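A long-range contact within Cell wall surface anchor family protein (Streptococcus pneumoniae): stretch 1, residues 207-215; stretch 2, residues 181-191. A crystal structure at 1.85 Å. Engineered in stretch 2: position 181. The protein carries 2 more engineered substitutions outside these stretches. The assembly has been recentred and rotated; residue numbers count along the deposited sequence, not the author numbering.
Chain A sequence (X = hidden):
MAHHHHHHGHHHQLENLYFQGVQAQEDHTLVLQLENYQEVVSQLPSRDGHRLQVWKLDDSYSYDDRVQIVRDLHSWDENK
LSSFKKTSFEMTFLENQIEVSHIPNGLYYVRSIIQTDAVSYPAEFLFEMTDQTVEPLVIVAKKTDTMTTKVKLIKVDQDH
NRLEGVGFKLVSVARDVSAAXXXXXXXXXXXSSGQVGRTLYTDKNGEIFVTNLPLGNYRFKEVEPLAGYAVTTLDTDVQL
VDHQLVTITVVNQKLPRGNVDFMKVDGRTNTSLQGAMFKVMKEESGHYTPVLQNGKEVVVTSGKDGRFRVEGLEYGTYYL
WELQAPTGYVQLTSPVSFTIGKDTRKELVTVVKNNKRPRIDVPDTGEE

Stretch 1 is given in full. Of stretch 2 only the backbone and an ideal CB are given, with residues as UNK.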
# COMPACT_ATOMS: atom_id res chain seq x y z
N GLU A 207 1.06 9.67 -7.47
CA GLU A 207 0.19 9.84 -6.31
C GLU A 207 -0.12 8.51 -5.67
O GLU A 207 -0.21 7.51 -6.35
CB GLU A 207 -1.09 10.63 -6.58
CG GLU A 207 -0.77 11.94 -7.25
CD GLU A 207 -1.96 12.84 -7.51
OE1 GLU A 207 -3.08 12.31 -7.60
OE2 GLU A 207 -1.70 14.05 -7.75
N ILE A 208 -0.16 8.51 -4.35
CA ILE A 208 -0.83 7.45 -3.62
C ILE A 208 -2.00 8.04 -2.81
O ILE A 208 -1.83 9.03 -2.04
CB ILE A 208 0.12 6.67 -2.71
CG1 ILE A 208 1.19 5.93 -3.53
CG2 ILE A 208 -0.62 5.67 -1.83
CD1 ILE A 208 2.40 5.49 -2.67
N PHE A 209 -3.13 7.40 -2.89
CA PHE A 209 -4.37 7.87 -2.22
C PHE A 209 -4.94 6.80 -1.35
O PHE A 209 -5.24 5.70 -1.84
CB PHE A 209 -5.40 8.32 -3.29
CG PHE A 209 -6.56 9.11 -2.74
CD1 PHE A 209 -6.40 10.43 -2.44
CD2 PHE A 209 -7.79 8.54 -2.57
CE1 PHE A 209 -7.45 11.19 -1.90
CE2 PHE A 209 -8.87 9.29 -2.05
CZ PHE A 209 -8.68 10.62 -1.71
N VAL A 210 -5.04 7.08 -0.05
CA VAL A 210 -5.53 6.11 0.93
C VAL A 210 -6.71 6.69 1.68
O VAL A 210 -6.59 7.76 2.33
CB VAL A 210 -4.46 5.75 1.98
CG1 VAL A 210 -5.00 4.65 2.87
CG2 VAL A 210 -3.19 5.30 1.24
N THR A 211 -7.82 5.96 1.68
CA THR A 211 -9.02 6.33 2.44
C THR A 211 -9.31 5.47 3.67
O THR A 211 -8.89 4.33 3.74
CB THR A 211 -10.24 6.34 1.53
OG1 THR A 211 -10.50 5.06 0.98
CG2 THR A 211 -10.04 7.24 0.40
N ASN A 212 -10.08 6.03 4.60
CA ASN A 212 -10.69 5.32 5.72
C ASN A 212 -9.74 4.90 6.81
O ASN A 212 -10.08 4.08 7.64
CB ASN A 212 -11.40 4.08 5.24
CG ASN A 212 -12.39 3.58 6.22
OD1 ASN A 212 -13.30 4.30 6.57
ND2 ASN A 212 -12.18 2.38 6.74
N LEU A 213 -8.52 5.40 6.77
CA LEU A 213 -7.67 5.24 7.88
C LEU A 213 -8.32 5.78 9.18
O LEU A 213 -8.88 6.85 9.14
CB LEU A 213 -6.36 6.02 7.66
CG LEU A 213 -5.42 5.42 6.58
CD1 LEU A 213 -4.28 6.39 6.36
CD2 LEU A 213 -4.91 4.00 6.87
N PRO A 214 -8.21 5.07 10.32
CA PRO A 214 -8.64 5.68 11.56
C PRO A 214 -7.90 6.98 11.79
O PRO A 214 -6.80 7.18 11.26
CB PRO A 214 -8.24 4.67 12.63
CG PRO A 214 -8.00 3.39 11.94
CD PRO A 214 -7.89 3.64 10.49
N LEU A 215 -8.52 7.91 12.53
CA LEU A 215 -7.82 9.05 13.06
C LEU A 215 -6.53 8.63 13.79
O LEU A 215 -6.51 7.65 14.50
CB LEU A 215 -8.73 9.85 13.97
CG LEU A 215 -10.03 10.38 13.33
CD1 LEU A 215 -10.85 11.06 14.41
CD2 LEU A 215 -9.77 11.31 12.19
N UNK A 181 2.18 -2.32 10.90
CA UNK A 181 1.82 -2.22 9.48
C UNK A 181 0.30 -2.16 9.38
O UNK A 181 -0.45 -2.96 9.98
CB UNK A 181 2.38 -3.40 8.68
N UNK A 182 -0.18 -1.22 8.56
CA UNK A 182 -1.57 -0.93 8.49
C UNK A 182 -2.22 -1.86 7.53
O UNK A 182 -1.77 -1.99 6.43
CB UNK A 182 -1.81 0.53 8.10
N UNK A 183 -3.32 -2.50 7.94
CA UNK A 183 -4.06 -3.34 6.98
C UNK A 183 -4.83 -2.63 5.91
O UNK A 183 -5.54 -1.69 6.26
CB UNK A 183 -5.05 -4.23 7.74
N UNK A 184 -4.86 -3.18 4.70
CA UNK A 184 -5.44 -2.50 3.54
C UNK A 184 -6.11 -3.46 2.62
O UNK A 184 -5.73 -4.65 2.56
CB UNK A 184 -4.37 -1.72 2.77
N UNK A 185 -7.08 -2.95 1.86
CA UNK A 185 -7.79 -3.76 0.87
C UNK A 185 -7.97 -2.85 -0.29
O UNK A 185 -8.04 -1.65 -0.14
CB UNK A 185 -9.12 -4.32 1.38
N UNK A 186 -7.97 -3.41 -1.48
CA UNK A 186 -8.23 -2.65 -2.63
C UNK A 186 -7.04 -1.77 -2.82
O UNK A 186 -5.93 -2.12 -2.41
CB UNK A 186 -9.54 -1.86 -2.52
N UNK A 187 -7.29 -0.60 -3.38
CA UNK A 187 -6.26 0.25 -3.82
C UNK A 187 -6.77 1.67 -3.66
O UNK A 187 -7.27 2.27 -4.63
CB UNK A 187 -5.84 -0.07 -5.26
N UNK A 188 -6.64 2.26 -2.48
CA UNK A 188 -6.19 1.64 -1.24
C UNK A 188 -7.11 2.16 -0.15
O UNK A 188 -7.33 3.34 -0.12
CB UNK A 188 -4.72 1.95 -0.94
N UNK A 189 -7.57 1.32 0.78
CA UNK A 189 -8.57 1.62 1.74
C UNK A 189 -8.23 0.79 2.93
O UNK A 189 -7.89 -0.37 2.78
CB UNK A 189 -9.99 1.36 1.22
N UNK A 190 -8.30 1.37 4.09
CA UNK A 190 -8.09 0.66 5.30
C UNK A 190 -9.19 -0.36 5.50
O UNK A 190 -10.35 -0.09 5.22
CB UNK A 190 -8.01 1.63 6.48
N UNK A 191 -8.83 -1.52 6.01
CA UNK A 191 -9.81 -2.44 6.54
C UNK A 191 -9.13 -3.19 7.61
O UNK A 191 -8.06 -3.74 7.39
CB UNK A 191 -10.39 -3.37 5.48

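Position 181 has nothing of stretch 1 within 5.5 Å of its ideal CB, so the contact sets no demand there; the residue is Ala 181, an engineered substitution. Position 182 differs: its CB points toward stretch 1 and lies 4.8 Å from CD2 of Leu 213. A medium-sized apolar chain would close that gap, and Val 182 does so, its CG1 reaching CD2 of Leu 213 at 3.7 Å.

At 183 the CB points sideways into space that stretch 1 leaves empty, so many residues would do; it is Pro 183. Position 184 also points sideways, but a long apolar chain could turn back to the methyls of Val 210. Leu 184 does this, bringing CD2 to 4.3 Å from CG1 of Val 210.

Positions 185 to 187 are free of stretch 1. At 185 the extended backbone suits many strand formers, beta-branched ones included; the residue is Ile 185. At 186 a phi of 71° favours glycine, and Gly 186 is found. At 187 the CB points away, which would suit a polar chain; the residue is Glu 187.

Position 188 follows a cis peptide bond, and its CB points toward stretch 1, 4.3 Å from CG2 of Val 210 and 3.9 Å from O of Phe 209. Leucine, methionine or an aromatic could cover the aliphatic chains of Ile 208 and Val 210. Tyr 188 places its CD2 4.0 Å from CG2 of Ile 208, with O of Phe 209 at the ring edge. Its backbone O accepts a hydrogen bond from N of Thr 211 (3.2 Å), while a water accepts from N of Tyr 188 and donates to O of Phe 209.

Position 189 forms a single bridge with Thr 211, and its sideways CB lies 3.7 Å from OG1 of Thr 211. Beta-branched or long chains could suit this strand site. Arg 189 packs its CG 3.3 Å from OG1 of Thr 211, then leads its guanidinium away to partners elsewhere in the structure.

Position 190 points toward the turn, its CB 3.4 Å from O of Asn 212, with the Pro 214 ring beyond. A flat aromatic is attractive here, because proline CH groups pack well on a pi face. Tyr 190 receives CD of Pro 214 almost along its ring normal, 3.4 Å from the ring centroid. A backbone hydrogen bond runs from N of Tyr 190 to O of Thr 211 (3.0 Å), and the side-chain ND2 of Asn 212 makes a weak one to O of Tyr 190 (3.4 Å).

Position 191 points away, leaving the choice open; it is Ser 191.

Stretch 2, residues 181-191: AVPLIGEYRYS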
# COMPACT_ATOMS: atom_id res chain seq x y z
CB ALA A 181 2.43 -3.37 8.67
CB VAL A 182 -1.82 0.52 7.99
CG1 VAL A 182 -3.28 0.78 7.81
CG2 VAL A 182 -1.25 1.53 9.03
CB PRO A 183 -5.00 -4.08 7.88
CG PRO A 183 -5.22 -3.20 9.03
CD PRO A 183 -3.97 -2.48 9.26
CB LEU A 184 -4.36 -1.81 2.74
CG LEU A 184 -3.59 -0.71 3.49
CD1 LEU A 184 -2.40 -0.23 2.67
CD2 LEU A 184 -4.45 0.50 3.85
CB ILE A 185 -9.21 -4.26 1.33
CG1 ILE A 185 -10.11 -3.09 1.75
CG2 ILE A 185 -9.12 -5.30 2.43
CD1 ILE A 185 -11.58 -3.45 1.95
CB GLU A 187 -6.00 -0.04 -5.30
CG GLU A 187 -4.93 0.73 -6.03
CD GLU A 187 -4.87 0.29 -7.52
OE1 GLU A 187 -5.88 0.38 -8.25
OE2 GLU A 187 -3.79 -0.14 -7.96
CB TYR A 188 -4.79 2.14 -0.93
CG TYR A 188 -3.71 1.78 -1.92
CD1 TYR A 188 -3.18 0.45 -2.00
CD2 TYR A 188 -3.21 2.73 -2.81
CE1 TYR A 188 -2.16 0.13 -2.90
CE2 TYR A 188 -2.19 2.42 -3.73
CZ TYR A 188 -1.64 1.14 -3.75
OH TYR A 188 -0.63 0.88 -4.64
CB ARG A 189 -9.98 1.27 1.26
CG ARG A 189 -10.24 1.95 -0.10
CD ARG A 189 -11.60 1.75 -0.70
NE ARG A 189 -11.50 0.62 -1.59
CZ ARG A 189 -11.90 -0.62 -1.31
NH1 ARG A 189 -12.51 -0.91 -0.16
NH2 ARG A 189 -11.69 -1.55 -2.23
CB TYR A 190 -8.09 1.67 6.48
CG TYR A 190 -8.06 1.09 7.81
CD1 TYR A 190 -6.85 0.84 8.46
CD2 TYR A 190 -9.21 0.79 8.49
CE1 TYR A 190 -6.76 0.28 9.67
CE2 TYR A 190 -9.13 0.22 9.76
CZ TYR A 190 -7.92 0.03 10.35
OH TYR A 190 -7.83 -0.52 11.56
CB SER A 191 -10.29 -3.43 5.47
OG SER A 191 -10.81 -4.61 6.05
O HOH W 1 -7.72 5.04 -2.67
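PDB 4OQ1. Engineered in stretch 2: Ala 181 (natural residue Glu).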